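PDB 2W5V: alkaline phosphatase from Antarctic bacterium, which probably hydrolyses phosphate monoesters at alkaline pH, using a bound pair of zinc ions and a magnesium ion. Local coordinates for residues A198-S203 with M211-A216. The protein carries 1 engineered substitution. Numbering follows the deposited sequence.
Sequences ALTDFS and MGFLLA. Unlike the reference sequence in segment 198-203: Ala-198 (reference Gly).
Phe-213 and Leu-199 (chi1 -86°) both carry CG beside the backbone N, anti to their own carbonyl carbon; chi2 of Leu-199 (-176°) then places its delta carbons, with CD2 over one face of the Phe-213 ring. Leu-199 CD2 sits 3.6 Å from the centroid of the Phe-213 ring, only 8° off the normal, a nearly ideal CH-pi contact; the branched leucine supplies a methyl and the phenylalanine a flat apolar surface to receive it. On the opposite face lies Met-211 CE, offset toward the rim, its flexible thioether chain reaching over from the same strand. Within the two segments, two oxygens come to the ring edge: Ala-198 O is 3.4 Å from Phe-213 CE1, and Thr-200 OG1, a small hydroxyl that fits in plane there, also bonds weakly to Asp-201 O. Leu-215 extends the apolar patch, its CD1 3.9 Å from Leu-199 CG. An alanine in place of Phe-213 would probably leave Leu-199 CD2 without its aromatic partner and open a gap beneath the loop. The contact packs the crossover loop of the beta-alpha-beta unit 192-214 onto strand 210-214. Its cohesion is probably mainly dispersive and hydrophobic, the oxygens at the slightly positive C-H edge perhaps adding a weak electrostatic term.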
ATOM      1  N   ALA B 198     -14.398 -10.604 -33.314  1.00 41.05           N
ATOM      2  CA  ALA B 198     -14.856  -9.831 -32.162  1.00 42.41           C
ATOM      3  C   ALA B 198     -15.275 -10.754 -31.025  1.00 37.73           C
ATOM      4  O   ALA B 198     -15.510 -11.945 -31.241  1.00 37.64           O
ATOM      5  CB  ALA B 198     -16.016  -8.921 -32.561  1.00 45.76           C
ATOM      6  N   LEU B 199     -15.359 -10.214 -29.811  1.00 28.99           N
ATOM      7  CA  LEU B 199     -15.944 -10.968 -28.712  1.00 25.30           C
ATOM      8  C   LEU B 199     -17.414 -11.153 -29.025  1.00 31.84           C
ATOM      9  O   LEU B 199     -18.058 -10.250 -29.547  1.00 38.28           O
ATOM     10  CB  LEU B 199     -15.827 -10.219 -27.385  1.00 28.94           C
ATOM     11  CG  LEU B 199     -14.584 -10.331 -26.522  1.00 30.10           C
ATOM     12  CD1 LEU B 199     -14.830  -9.540 -25.231  1.00 34.43           C
ATOM     13  CD2 LEU B 199     -14.222 -11.776 -26.223  1.00 24.14           C
ATOM     14  N   THR B 200     -17.941 -12.326 -28.710  1.00 37.04           N
ATOM     15  CA  THR B 200     -19.346 -12.620 -28.935  1.00 38.89           C
ATOM     16  C   THR B 200     -20.027 -12.769 -27.582  1.00 43.11           C
ATOM     17  O   THR B 200     -19.412 -12.517 -26.541  1.00 41.84           O
ATOM     18  CB  THR B 200     -19.497 -13.924 -29.716  1.00 47.42           C
ATOM     19  OG1 THR B 200     -18.862 -14.979 -28.986  1.00 48.82           O
ATOM     20  CG2 THR B 200     -18.828 -13.803 -31.074  1.00 46.43           C
ATOM     21  N   ASP B 201     -21.291 -13.179 -27.589  1.00 44.64           N
ATOM     22  CA  ASP B 201     -21.994 -13.461 -26.339  1.00 47.13           C
ATOM     23  C   ASP B 201     -21.867 -14.939 -25.985  1.00 45.12           C
ATOM     24  O   ASP B 201     -21.352 -15.735 -26.778  1.00 49.41           O
ATOM     25  CB  ASP B 201     -23.469 -13.061 -26.433  1.00 53.08           C
ATOM     26  CG  ASP B 201     -24.289 -14.042 -27.252  1.00 72.18           C
ATOM     27  OD1 ASP B 201     -23.714 -14.696 -28.152  1.00 73.82           O
ATOM     28  OD2 ASP B 201     -25.510 -14.158 -26.994  1.00 79.93           O
ATOM     29  N   PHE B 202     -22.346 -15.312 -24.802  1.00 36.33           N
ATOM     30  CA  PHE B 202     -22.210 -16.688 -24.343  1.00 35.31           C
ATOM     31  C   PHE B 202     -22.872 -17.708 -25.272  1.00 40.06           C
ATOM     32  O   PHE B 202     -22.259 -18.712 -25.634  1.00 35.47           O
ATOM     33  CB  PHE B 202     -22.733 -16.853 -22.916  1.00 35.73           C
ATOM     34  CG  PHE B 202     -22.665 -18.265 -22.410  1.00 39.35           C
ATOM     35  CD1 PHE B 202     -21.451 -18.934 -22.339  1.00 35.51           C
ATOM     36  CD2 PHE B 202     -23.814 -18.929 -22.013  1.00 46.09           C
ATOM     37  CE1 PHE B 202     -21.385 -20.234 -21.878  1.00 35.47           C
ATOM     38  CE2 PHE B 202     -23.754 -20.231 -21.551  1.00 45.66           C
ATOM     39  CZ  PHE B 202     -22.539 -20.884 -21.485  1.00 38.55           C
ATOM     40  N   SER B 203     -24.117 -17.448 -25.660  1.00 44.23           N
ATOM     41  CA  SER B 203     -24.869 -18.392 -26.486  1.00 49.23           C
ATOM     42  C   SER B 203     -24.155 -18.730 -27.794  1.00 47.70           C
ATOM     43  O   SER B 203     -24.285 -19.840 -28.319  1.00 47.10           O
ATOM     44  CB  SER B 203     -26.272 -17.860 -26.767  1.00 53.16           C
ATOM     45  OG  SER B 203     -26.970 -17.647 -25.555  1.00 60.61           O
ATOM     46  N   MET B 211     -12.519 -22.264 -26.301  1.00 28.32           N
ATOM     47  CA  MET B 211     -12.735 -21.050 -27.071  1.00 24.57           C
ATOM     48  C   MET B 211     -11.548 -20.109 -26.967  1.00 27.52           C
ATOM     49  O   MET B 211     -11.049 -19.846 -25.874  1.00 31.62           O
ATOM     50  CB  MET B 211     -14.007 -20.351 -26.589  1.00 28.55           C
ATOM     51  CG  MET B 211     -14.441 -19.213 -27.487  1.00 34.16           C
ATOM     52  SD  MET B 211     -14.954 -19.843 -29.086  1.00 39.59           S
ATOM     53  CE  MET B 211     -14.717 -18.402 -30.124  1.00 39.19           C
ATOM     54  N   GLY B 212     -11.100 -19.597 -28.107  1.00 25.26           N
ATOM     55  CA  GLY B 212      -9.993 -18.657 -28.131  1.00 25.43           C
ATOM     56  C   GLY B 212     -10.327 -17.417 -28.944  1.00 30.21           C
ATOM     57  O   GLY B 212     -10.824 -17.515 -30.069  1.00 26.83           O
ATOM     58  N   PHE B 213     -10.063 -16.244 -28.373  1.00 27.87           N
ATOM     59  CA  PHE B 213     -10.273 -14.981 -29.077  1.00 24.56           C
ATOM     60  C   PHE B 213      -8.933 -14.282 -29.305  1.00 29.89           C
ATOM     61  O   PHE B 213      -8.244 -13.914 -28.343  1.00 27.57           O
ATOM     62  CB  PHE B 213     -11.183 -14.052 -28.267  1.00 30.53           C
ATOM     63  CG  PHE B 213     -12.616 -14.510 -28.177  1.00 27.01           C
ATOM     64  CD1 PHE B 213     -13.546 -14.122 -29.133  1.00 29.63           C
ATOM     65  CD2 PHE B 213     -13.040 -15.297 -27.113  1.00 29.46           C
ATOM     66  CE1 PHE B 213     -14.875 -14.526 -29.042  1.00 30.63           C
ATOM     67  CE2 PHE B 213     -14.364 -15.708 -27.015  1.00 27.20           C
ATOM     68  CZ  PHE B 213     -15.285 -15.321 -27.981  1.00 29.26           C
ATOM     69  N   LEU B 214      -8.569 -14.108 -30.573  1.00 27.27           N
ATOM     70  CA  LEU B 214      -7.351 -13.388 -30.950  1.00 26.11           C
ATOM     71  C   LEU B 214      -7.751 -12.135 -31.721  1.00 30.46           C
ATOM     72  O   LEU B 214      -7.880 -12.170 -32.943  1.00 31.11           O
ATOM     73  CB  LEU B 214      -6.431 -14.290 -31.795  1.00 31.25           C
ATOM     74  CG  LEU B 214      -5.773 -15.453 -31.037  1.00 26.98           C
ATOM     75  CD1 LEU B 214      -5.162 -16.475 -31.998  1.00 29.46           C
ATOM     76  CD2 LEU B 214      -4.722 -14.935 -30.046  1.00 22.94           C
ATOM     77  N   LEU B 215      -7.936 -11.029 -30.997  1.00 29.32           N
ATOM     78  CA  LEU B 215      -8.661  -9.873 -31.526  1.00 34.49           C
ATOM     79  C   LEU B 215      -7.789  -8.699 -31.973  1.00 39.23           C
ATOM     80  O   LEU B 215      -8.290  -7.599 -32.214  1.00 42.87           O
ATOM     81  CB  LEU B 215      -9.697  -9.401 -30.500  1.00 31.39           C
ATOM     82  CG  LEU B 215     -10.692 -10.479 -30.070  1.00 30.69           C
ATOM     83  CD1 LEU B 215     -11.677  -9.929 -29.055  1.00 33.88           C
ATOM     84  CD2 LEU B 215     -11.419 -11.050 -31.302  1.00 31.47           C
ATOM     85  N   ALA B 216      -6.491  -8.938 -32.092  1.00 31.50           N
ATOM     86  CA  ALA B 216      -5.560  -7.918 -32.554  1.00 25.60           C
ATOM     87  C   ALA B 216      -4.300  -8.614 -33.029  1.00 27.51           C
ATOM     88  O   ALA B 216      -4.007  -9.720 -32.590  1.00 24.77           O
ATOM     89  CB  ALA B 216      -5.233  -6.938 -31.432  1.00 22.17           C
TER